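Uncharacterized protein (Bacteroides cellulosilyticus, PDB 5JVK) probably hydrolyses O-glycosidic bonds in carbohydrates, as a family 39 glycoside hydrolase from a gut symbiont. Local coordinates at residues P103-V108 with L363-Y368; T314-L319 with V336-I341; A355-T360 with V373-F378. One frame throughout, in Å; residues are numbered along the deposited sequence.

Interaction 1: P103-V108 with L363-Y368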
loop_
_atom_site.group_PDB
_atom_site.type_symbol
_atom_site.label_atom_id
_atom_site.label_comp_id
_atom_site.label_asym_id
_atom_site.label_seq_id
_atom_site.Cartn_x
_atom_site.Cartn_y
_atom_site.Cartn_z
ATOM N N PRO A 103 -4.893 5.839 8.693
ATOM C CA PRO A 103 -3.472 6.186 8.590
ATOM C C PRO A 103 -3.143 7.107 7.416
ATOM O O PRO A 103 -3.373 6.754 6.260
ATOM C CB PRO A 103 -2.791 4.826 8.416
ATOM C CG PRO A 103 -3.696 3.878 9.109
ATOM C CD PRO A 103 -5.080 4.380 8.823
ATOM N N LEU A 104 -2.600 8.277 7.740
ATOM C CA LEU A 104 -2.205 9.290 6.762
ATOM C C LEU A 104 -0.922 8.931 6.008
ATOM O O LEU A 104 -0.612 9.570 5.001
ATOM C CB LEU A 104 -2.035 10.651 7.446
ATOM C CG LEU A 104 -3.287 11.231 8.123
ATOM C CD1 LEU A 104 -2.936 12.446 8.968
ATOM C CD2 LEU A 104 -4.355 11.590 7.096
ATOM N N ASP A 105 -0.180 7.932 6.502
ATOM C CA ASP A 105 1.036 7.429 5.842
ATOM C C ASP A 105 0.837 6.155 5.001
ATOM O O ASP A 105 1.765 5.735 4.310
ATOM C CB ASP A 105 2.181 7.236 6.860
ATOM C CG ASP A 105 1.844 6.251 7.983
ATOM O OD1 ASP A 105 0.674 5.831 8.119
ATOM O OD2 ASP A 105 2.763 5.915 8.754
ATOM N N MET A 106 -0.351 5.550 5.052
ATOM C CA MET A 106 -0.649 4.369 4.234
ATOM C C MET A 106 -1.104 4.788 2.842
ATOM O O MET A 106 -2.133 5.444 2.698
ATOM C CB MET A 106 -1.727 3.483 4.881
ATOM C CG MET A 106 -1.200 2.570 5.979
ATOM S SD MET A 106 -2.389 1.354 6.588
ATOM C CE MET A 106 -2.699 0.369 5.122
ATOM N N GLY A 107 -0.332 4.401 1.828
ATOM C CA GLY A 107 -0.702 4.595 0.428
ATOM C C GLY A 107 -0.723 3.272 -0.313
ATOM O O GLY A 107 -0.291 2.252 0.222
ATOM N N VAL A 108 -1.218 3.294 -1.548
ATOM C CA VAL A 108 -1.213 2.112 -2.413
ATOM C C VAL A 108 -1.097 2.512 -3.888
ATOM O O VAL A 108 -1.713 3.481 -4.324
ATOM C CB VAL A 108 -2.469 1.235 -2.177
ATOM C CG1 VAL A 108 -3.750 1.956 -2.589
ATOM C CG2 VAL A 108 -2.342 -0.105 -2.895
ATOM N N LEU A 363 6.354 -1.523 11.388
ATOM C CA LEU A 363 7.763 -1.113 11.489
ATOM C C LEU A 363 8.014 0.302 10.940
ATOM O O LEU A 363 8.853 1.031 11.472
ATOM C CB LEU A 363 8.683 -2.124 10.797
ATOM C CG LEU A 363 8.800 -3.496 11.468
ATOM C CD1 LEU A 363 9.483 -4.489 10.537
ATOM C CD2 LEU A 363 9.546 -3.418 12.792
ATOM N N SER A 364 7.295 0.688 9.886
ATOM C CA SER A 364 7.408 2.044 9.327
ATOM C C SER A 364 7.005 3.115 10.348
ATOM O O SER A 364 7.727 4.094 10.538
ATOM C CB SER A 364 6.575 2.181 8.053
ATOM O OG SER A 364 6.560 3.517 7.584
ATOM N N ARG A 365 5.868 2.913 11.011
ATOM C CA ARG A 365 5.417 3.813 12.076
ATOM C C ARG A 365 6.363 3.796 13.284
ATOM O O ARG A 365 6.597 4.836 13.903
ATOM C CB ARG A 365 3.989 3.453 12.514
ATOM C CG ARG A 365 3.305 4.464 13.432
ATOM C CD ARG A 365 2.925 5.753 12.716
ATOM N NE ARG A 365 1.915 5.539 11.679
ATOM C CZ ARG A 365 0.607 5.364 11.890
ATOM N NH1 ARG A 365 0.095 5.356 13.119
ATOM N NH2 ARG A 365 -0.204 5.183 10.851
ATOM N N ARG A 366 6.901 2.621 13.617
ATOM C CA ARG A 366 7.876 2.487 14.712
ATOM C C ARG A 366 9.068 3.418 14.513
ATOM O O ARG A 366 9.417 4.181 15.412
ATOM C CB ARG A 366 8.365 1.044 14.819
ATOM C CG ARG A 366 9.300 0.768 15.988
ATOM C CD ARG A 366 10.066 -0.518 15.760
ATOM N NE ARG A 366 11.004 -0.798 16.842
ATOM C CZ ARG A 366 11.957 -1.733 16.809
ATOM N NH1 ARG A 366 12.143 -2.502 15.734
ATOM N NH2 ARG A 366 12.743 -1.895 17.870
ATOM N N HIS A 367 9.672 3.344 13.329
ATOM C CA HIS A 367 10.801 4.196 12.945
ATOM C C HIS A 367 10.303 5.350 12.062
ATOM O O HIS A 367 10.863 5.604 10.993
ATOM C CB HIS A 367 11.845 3.369 12.177
ATOM C CG HIS A 367 12.283 2.123 12.883
ATOM N ND1 HIS A 367 13.236 2.127 13.879
ATOM C CD2 HIS A 367 11.911 0.831 12.725
ATOM C CE1 HIS A 367 13.424 0.893 14.310
ATOM N NE2 HIS A 367 12.635 0.086 13.624
ATOM N N TYR A 368 9.263 6.054 12.522
ATOM C CA TYR A 368 8.549 7.029 11.683
ATOM C C TYR A 368 9.476 8.056 11.038
ATOM O O TYR A 368 10.211 8.759 11.730
ATOM C CB TYR A 368 7.448 7.770 12.455
ATOM C CG TYR A 368 6.607 8.648 11.547
ATOM C CD1 TYR A 368 5.699 8.082 10.654
ATOM C CD2 TYR A 368 6.743 10.041 11.553
ATOM C CE1 TYR A 368 4.939 8.873 9.803
ATOM C CE2 TYR A 368 5.985 10.843 10.707
ATOM C CZ TYR A 368 5.085 10.253 9.832
ATOM O OH TYR A 368 4.326 11.030 8.990
HETATM O O HOH W 1 3.447 3.168 8.354
HETATM O O HOH W 2 5.280 5.954 7.346
#

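Interaction 2: T314-L319 with V336-I341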
loop_
_atom_site.group_PDB
_atom_site.type_symbol
_atom_site.label_atom_id
_atom_site.label_comp_id
_atom_site.label_asym_id
_atom_site.label_seq_id
_atom_site.Cartn_x
_atom_site.Cartn_y
_atom_site.Cartn_z
ATOM N N THR A 314 16.849 -0.682 9.679
ATOM C CA THR A 314 18.124 -0.061 9.317
ATOM C C THR A 314 17.932 1.117 8.371
ATOM O O THR A 314 18.507 2.185 8.587
ATOM C CB THR A 314 19.063 -1.079 8.643
ATOM O OG1 THR A 314 19.260 -2.195 9.516
ATOM C CG2 THR A 314 20.415 -0.452 8.317
ATOM N N VAL A 315 17.138 0.913 7.321
ATOM C CA VAL A 315 16.959 1.912 6.260
ATOM C C VAL A 315 16.202 3.165 6.732
ATOM O O VAL A 315 16.592 4.282 6.380
ATOM C CB VAL A 315 16.258 1.299 5.019
ATOM C CG1 VAL A 315 15.897 2.367 3.985
ATOM C CG2 VAL A 315 17.138 0.231 4.380
ATOM N N TRP A 316 15.136 2.984 7.514
ATOM C CA TRP A 316 14.291 4.118 7.925
ATOM C C TRP A 316 15.082 5.154 8.756
ATOM O O TRP A 316 15.096 6.330 8.388
ATOM C CB TRP A 316 12.996 3.668 8.646
ATOM C CG TRP A 316 11.754 3.514 7.761
ATOM C CD1 TRP A 316 10.517 4.050 7.999
ATOM C CD2 TRP A 316 11.633 2.778 6.530
ATOM N NE1 TRP A 316 9.641 3.699 7.003
ATOM C CE2 TRP A 316 10.295 2.917 6.090
ATOM C CE3 TRP A 316 12.521 2.015 5.759
ATOM C CZ2 TRP A 316 9.823 2.325 4.911
ATOM C CZ3 TRP A 316 12.049 1.423 4.581
ATOM C CH2 TRP A 316 10.710 1.584 4.173
ATOM N N PRO A 317 15.762 4.726 9.848
ATOM C CA PRO A 317 16.618 5.668 10.592
ATOM C C PRO A 317 17.802 6.236 9.804
ATOM O O PRO A 317 18.205 7.371 10.057
ATOM C CB PRO A 317 17.141 4.826 11.764
ATOM C CG PRO A 317 16.146 3.742 11.922
ATOM C CD PRO A 317 15.719 3.414 10.520
ATOM N N TYR A 318 18.352 5.453 8.877
ATOM C CA TYR A 318 19.485 5.892 8.057
ATOM C C TYR A 318 19.124 7.061 7.133
ATOM O O TYR A 318 19.875 8.027 7.050
ATOM C CB TYR A 318 20.071 4.718 7.253
ATOM C CG TYR A 318 21.095 5.115 6.203
ATOM C CD1 TYR A 318 22.388 5.514 6.562
ATOM C CD2 TYR A 318 20.771 5.085 4.848
ATOM C CE1 TYR A 318 23.323 5.874 5.595
ATOM C CE2 TYR A 318 21.692 5.441 3.879
ATOM C CZ TYR A 318 22.966 5.835 4.249
ATOM O OH TYR A 318 23.866 6.186 3.262
ATOM N N LEU A 319 17.985 6.977 6.450
ATOM C CA LEU A 319 17.553 8.057 5.551
ATOM C C LEU A 319 16.993 9.266 6.301
ATOM O O LEU A 319 17.011 10.382 5.776
ATOM C CB LEU A 319 16.531 7.543 4.536
ATOM C CG LEU A 319 17.020 6.415 3.627
ATOM C CD1 LEU A 319 15.897 5.990 2.700
ATOM C CD2 LEU A 319 18.254 6.808 2.828
ATOM N N VAL A 336 11.178 12.083 2.626
ATOM C CA VAL A 336 11.493 10.802 1.993
ATOM C C VAL A 336 10.192 10.041 1.782
ATOM O O VAL A 336 9.511 9.707 2.745
ATOM C CB VAL A 336 12.464 9.965 2.855
ATOM C CG1 VAL A 336 12.806 8.645 2.169
ATOM C CG2 VAL A 336 13.726 10.762 3.147
ATOM N N TRP A 337 9.861 9.763 0.523
ATOM C CA TRP A 337 8.609 9.102 0.160
ATOM C C TRP A 337 8.875 7.680 -0.325
ATOM O O TRP A 337 9.606 7.486 -1.288
ATOM C CB TRP A 337 7.907 9.910 -0.928
ATOM C CG TRP A 337 7.486 11.263 -0.455
ATOM C CD1 TRP A 337 8.280 12.365 -0.307
ATOM C CD2 TRP A 337 6.170 11.659 -0.050
ATOM N NE1 TRP A 337 7.538 13.424 0.162
ATOM C CE2 TRP A 337 6.240 13.019 0.326
ATOM C CE3 TRP A 337 4.938 10.997 0.026
ATOM C CZ2 TRP A 337 5.123 13.732 0.772
ATOM C CZ3 TRP A 337 3.825 11.707 0.473
ATOM C CH2 TRP A 337 3.928 13.061 0.841
ATOM N N VAL A 338 8.283 6.688 0.338
ATOM C CA VAL A 338 8.445 5.289 -0.070
ATOM C C VAL A 338 7.362 4.983 -1.107
ATOM O O VAL A 338 6.326 4.392 -0.799
ATOM C CB VAL A 338 8.399 4.335 1.144
ATOM C CG1 VAL A 338 8.688 2.898 0.721
ATOM C CG2 VAL A 338 9.387 4.800 2.210
ATOM N N THR A 339 7.615 5.408 -2.342
ATOM C CA THR A 339 6.594 5.405 -3.395
ATOM C C THR A 339 6.296 4.026 -3.994
ATOM O O THR A 339 5.284 3.864 -4.670
ATOM C CB THR A 339 6.932 6.407 -4.520
ATOM O OG1 THR A 339 8.193 6.077 -5.115
ATOM C CG2 THR A 339 6.975 7.827 -3.964
ATOM N N GLU A 340 7.167 3.047 -3.754
ATOM C CA GLU A 340 6.823 1.636 -3.963
ATOM C C GLU A 340 7.498 0.753 -2.917
ATOM O O GLU A 340 8.696 0.877 -2.668
ATOM C CB GLU A 340 7.239 1.132 -5.349
ATOM C CG GLU A 340 6.514 1.755 -6.532
ATOM C CD GLU A 340 6.889 1.121 -7.864
ATOM O OE1 GLU A 340 7.485 0.019 -7.886
ATOM O OE2 GLU A 340 6.596 1.740 -8.906
ATOM N N ILE A 341 6.715 -0.131 -2.308
ATOM C CA ILE A 341 7.256 -1.268 -1.572
ATOM C C ILE A 341 6.208 -2.374 -1.628
ATOM O O ILE A 341 5.013 -2.093 -1.575
ATOM C CB ILE A 341 7.649 -0.899 -0.121
ATOM C CG1 ILE A 341 8.349 -2.079 0.564
ATOM C CG2 ILE A 341 6.442 -0.443 0.693
ATOM C CD1 ILE A 341 8.999 -1.721 1.884
#

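Interaction 3: A355-T360 with V373-F378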
loop_
_atom_site.group_PDB
_atom_site.type_symbol
_atom_site.label_atom_id
_atom_site.label_comp_id
_atom_site.label_asym_id
_atom_site.label_seq_id
_atom_site.Cartn_x
_atom_site.Cartn_y
_atom_site.Cartn_z
ATOM N N ALA A 355 1.268 -10.992 6.067
ATOM C CA ALA A 355 2.109 -10.773 7.246
ATOM C C ALA A 355 3.109 -9.632 7.036
ATOM O O ALA A 355 3.253 -8.771 7.900
ATOM C CB ALA A 355 2.842 -12.056 7.619
ATOM N N TYR A 356 3.774 -9.625 5.883
ATOM C CA TYR A 356 4.801 -8.621 5.590
ATOM C C TYR A 356 4.221 -7.236 5.318
ATOM O O TYR A 356 4.888 -6.233 5.577
ATOM C CB TYR A 356 5.701 -9.067 4.428
ATOM C CG TYR A 356 6.474 -10.366 4.650
ATOM C CD1 TYR A 356 6.635 -10.930 5.928
ATOM C CD2 TYR A 356 7.076 -11.019 3.576
ATOM C CE1 TYR A 356 7.345 -12.107 6.110
ATOM C CE2 TYR A 356 7.794 -12.195 3.758
ATOM C CZ TYR A 356 7.922 -12.734 5.026
ATOM O OH TYR A 356 8.630 -13.900 5.217
ATOM N N LEU A 357 2.991 -7.178 4.805
ATOM C CA LEU A 357 2.289 -5.902 4.637
ATOM C C LEU A 357 2.045 -5.238 5.991
ATOM O O LEU A 357 2.388 -4.074 6.179
ATOM C CB LEU A 357 0.959 -6.098 3.901
ATOM C CG LEU A 357 0.191 -4.826 3.494
ATOM C CD1 LEU A 357 -0.571 -5.062 2.198
ATOM C CD2 LEU A 357 -0.765 -4.328 4.574
ATOM N N ALA A 358 1.454 -5.981 6.921
ATOM C CA ALA A 358 1.185 -5.468 8.268
ATOM C C ALA A 358 2.474 -5.062 8.968
ATOM O O ALA A 358 2.545 -3.995 9.577
ATOM C CB ALA A 358 0.452 -6.510 9.098
ATOM N N ARG A 359 3.486 -5.921 8.864
ATOM C CA ARG A 359 4.790 -5.673 9.475
ATOM C C ARG A 359 5.513 -4.457 8.895
ATOM O O ARG A 359 6.174 -3.725 9.636
ATOM C CB ARG A 359 5.664 -6.938 9.412
ATOM C CG ARG A 359 5.308 -7.908 10.522
ATOM C CD ARG A 359 5.593 -9.369 10.227
ATOM N NE ARG A 359 7.006 -9.678 10.038
ATOM C CZ ARG A 359 7.509 -10.911 9.961
ATOM N NH1 ARG A 359 6.726 -11.987 10.069
ATOM N NH2 ARG A 359 8.813 -11.078 9.782
ATOM N N THR A 360 5.369 -4.234 7.588
ATOM C CA THR A 360 5.916 -3.031 6.940
ATOM C C THR A 360 5.370 -1.747 7.566
ATOM O O THR A 360 6.140 -0.862 7.936
ATOM C CB THR A 360 5.627 -3.014 5.419
ATOM O OG1 THR A 360 6.334 -4.085 4.792
ATOM C CG2 THR A 360 6.059 -1.695 4.771
ATOM N N VAL A 373 4.039 5.750 2.597
ATOM C CA VAL A 373 4.555 4.442 2.217
ATOM C C VAL A 373 3.503 3.763 1.349
ATOM O O VAL A 373 2.445 3.367 1.845
ATOM C CB VAL A 373 4.881 3.593 3.462
ATOM C CG1 VAL A 373 5.328 2.189 3.067
ATOM C CG2 VAL A 373 5.946 4.294 4.300
ATOM N N PHE A 374 3.808 3.632 0.057
ATOM C CA PHE A 374 2.845 3.170 -0.943
ATOM C C PHE A 374 3.061 1.700 -1.296
ATOM O O PHE A 374 4.105 1.336 -1.842
ATOM C CB PHE A 374 2.946 4.020 -2.211
ATOM C CG PHE A 374 2.486 5.437 -2.033
ATOM C CD1 PHE A 374 1.264 5.857 -2.547
ATOM C CD2 PHE A 374 3.280 6.362 -1.358
ATOM C CE1 PHE A 374 0.843 7.168 -2.392
ATOM C CE2 PHE A 374 2.860 7.673 -1.190
ATOM C CZ PHE A 374 1.641 8.077 -1.713
ATOM N N TRP A 375 2.071 0.863 -0.991
ATOM C CA TRP A 375 2.129 -0.552 -1.334
ATOM C C TRP A 375 2.020 -0.742 -2.841
ATOM O O TRP A 375 1.116 -0.185 -3.467
ATOM C CB TRP A 375 1.005 -1.332 -0.651
ATOM C CG TRP A 375 0.983 -2.786 -1.027
ATOM C CD1 TRP A 375 0.288 -3.360 -2.054
ATOM C CD2 TRP A 375 1.701 -3.845 -0.388
ATOM N NE1 TRP A 375 0.527 -4.712 -2.090
ATOM C CE2 TRP A 375 1.390 -5.037 -1.078
ATOM C CE3 TRP A 375 2.573 -3.904 0.705
ATOM C CZ2 TRP A 375 1.917 -6.274 -0.707
ATOM C CZ3 TRP A 375 3.098 -5.135 1.073
ATOM C CH2 TRP A 375 2.765 -6.304 0.368
ATOM N N TYR A 376 2.937 -1.525 -3.414
ATOM C CA TYR A 376 2.827 -1.958 -4.803
ATOM C C TYR A 376 2.317 -3.402 -4.824
ATOM O O TYR A 376 2.996 -4.278 -4.295
ATOM C CB TYR A 376 4.166 -1.870 -5.547
ATOM C CG TYR A 376 3.970 -2.094 -7.026
ATOM C CD1 TYR A 376 3.641 -1.034 -7.866
ATOM C CD2 TYR A 376 4.046 -3.376 -7.578
ATOM C CE1 TYR A 376 3.421 -1.236 -9.220
ATOM C CE2 TYR A 376 3.829 -3.588 -8.933
ATOM C CZ TYR A 376 3.517 -2.515 -9.749
ATOM O OH TYR A 376 3.301 -2.710 -11.092
ATOM N N ASP A 377 1.138 -3.684 -5.389
ATOM C CA ASP A 377 0.142 -2.709 -5.860
ATOM C C ASP A 377 -1.252 -3.186 -5.437
ATOM O O ASP A 377 -1.372 -4.203 -4.745
ATOM C CB ASP A 377 0.260 -2.477 -7.381
ATOM C CG ASP A 377 0.087 -3.749 -8.213
ATOM O OD1 ASP A 377 -0.094 -4.856 -7.659
ATOM O OD2 ASP A 377 0.140 -3.627 -9.452
ATOM N N PHE A 378 -2.295 -2.452 -5.824
ATOM C CA PHE A 378 -3.641 -2.732 -5.322
ATOM C C PHE A 378 -4.240 -4.013 -5.885
ATOM O O PHE A 378 -4.729 -4.852 -5.128
ATOM C CB PHE A 378 -4.590 -1.563 -5.585
ATOM C CG PHE A 378 -5.920 -1.725 -4.914
ATOM C CD1 PHE A 378 -7.082 -1.896 -5.660
ATOM C CD2 PHE A 378 -6.005 -1.760 -3.523
ATOM C CE1 PHE A 378 -8.302 -2.062 -5.029
ATOM C CE2 PHE A 378 -7.223 -1.933 -2.889
ATOM C CZ PHE A 378 -8.374 -2.082 -3.644
#

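Interaction 1: P103-V108 with L363-Y368
D105 and R365 form a buried salt bridge between the loop leading into strand 106-109 and the end of helix 350-366. R365 approaches side-on and uses two nitrogens. Its NH2 donates to D105 OD1 at 2.9 Å, and its NE donates to D105 OD2 at 3.1 Å. Both bonds are nearly straight, the second at 168°. Both carboxylate oxygens are met on their syn sides, but from clearly out of the carboxylate plane, while both oxygens lie close to the guanidinium plane. The two planes stand 41° apart. The R365 chain bends at chi2 and chi3, which folds the guanidinium back to the aspartate. P103 closes the tight side, with its CB 3.6 Å from R365 NH2 at the edge of the guanidinium.

The other side is looser. Y368, an exposed residue, meets D105 with its ring edge, CE1 3.8 Å from D105 OD2, in the ring plane. Two waters lie between D105 OD2 and S364 OG. Each lies 2.9 Å from D105 OD2 and bonds it, and the second also bonds S364 OG at 2.8 Å. The link from the first water to S364 is weak.

R365 is held from outside as well: NH1 bonds Y418 O and NH2 bonds K416 O, just after helix 403-415. The guanidinium therefore joins three parts of the chain. These bonds should fix its rotation, and the buried pairing probably keeps both groups ionised.

Interaction 2: T314-L319 with V336-I341
Helix 314-319 runs roughly antiparallel to strand 336-341, at 148° between their directions, and the axes of these segments come within 10.9 Å. The helix kinks at P317, whose N has no bond to the turn before. The closest pair of CA atoms is L319 and V336, 7.5 Å apart. Three apolar pairs meet across the gap.

The CB of W316 does not point straight at the strand, but the indole comes nearer. W316 CZ2 lies 3.7 Å from V338 CG2, and W316 CH2 is a little farther from the same methyl. W316 and V338 come from opposite directions. The methyl approaches the indole obliquely. W316 CH2 also touches I341 CD1, more loosely, at 4.4 Å. One turn on, L319 meets V336 at about a right angle, L319 CD1 to V336 CG1 at 4.1 Å. The V336 CG1 methyl is anti to the backbone N (chi1 -179°), which turns it across to the tip of L319, where CD1 lies.

All five touching residues are buried. The polar end of W316 is turned to another partner: NE1 bonds S364 OG on helix 350-366. L319 also packs on Y285 and I287 of the neighbouring strand 284-287.

V336, V338 and I341 thus face outward from a closed parallel barrel, and helix 312-325 lies against them. Such helix-on-strand packing around eight parallel strands is typical of a (beta/alpha)8, or TIM, barrel.

Interaction 3: A355-T360 with V373-F378
L357 of helix 350-366 lays its side chain over the indole of W375, and the two side chains cross at about a right angle. L357 CB is 3.7 Å from W375 CZ3, at the outer end of the six-membered ring. L357 CG comes next, 3.8 Å from both W375 CE3 and W375 CZ3. CD1 then settles over the ring face. It stands 3.6 Å from the centroid of the six-membered ring and only 9° off the ring normal, a CH-pi contact. L357 CD1 is 3.7 Å from both W375 CD2 and W375 CE3. CG of L357 is anti to the backbone N (chi1 -173°), which carries the branch outward from the helix to the indole.

This pair belongs to a beta-alpha-beta unit. Strand 335-341 leads into helix 350-366, and the chain returns along strand 373-375, the last strand of the eight-stranded barrel. The helix packs on the outer side of that strand. W375 is held from elsewhere too, as NE1 bonds F392 O and Q353 and Y361 of the same helix touch its side chain.

About one turn along the helix from L357, T360 sets CG2 against V373 CG1 at 4.3 Å, a looser contact. The hydroxyl of T360 is used inside the helix: T360 OG1 donates to Y356 O at 2.7 Å. That oxygen also accepts from T360 N, and the two donors reach it from opposite faces of the carbonyl plane.

How the interactions relate
Interactions 2 and 3 lie on the outer side of the barrel wall; interaction 1 lies at its N-terminal rim, where the loop enters the first strand. Interactions 2 and 3 are wholly buried and apolar, helix against strand. Interaction 1 is charged and hydrated, lies at the end of helix 350-366, and has one exposed residue. Interactions 1 and 3 share that helix and use neighbouring strands: D105 O and G107 N probably bond V373 N and O, where the last strand meets the first and the barrel closes. Interaction 2 joins the same sheet from the other side, probably through V338 O to F374 N and I341 O to Y376 N. Helices 312-325 and 350-366 meet between interactions 1 and 2.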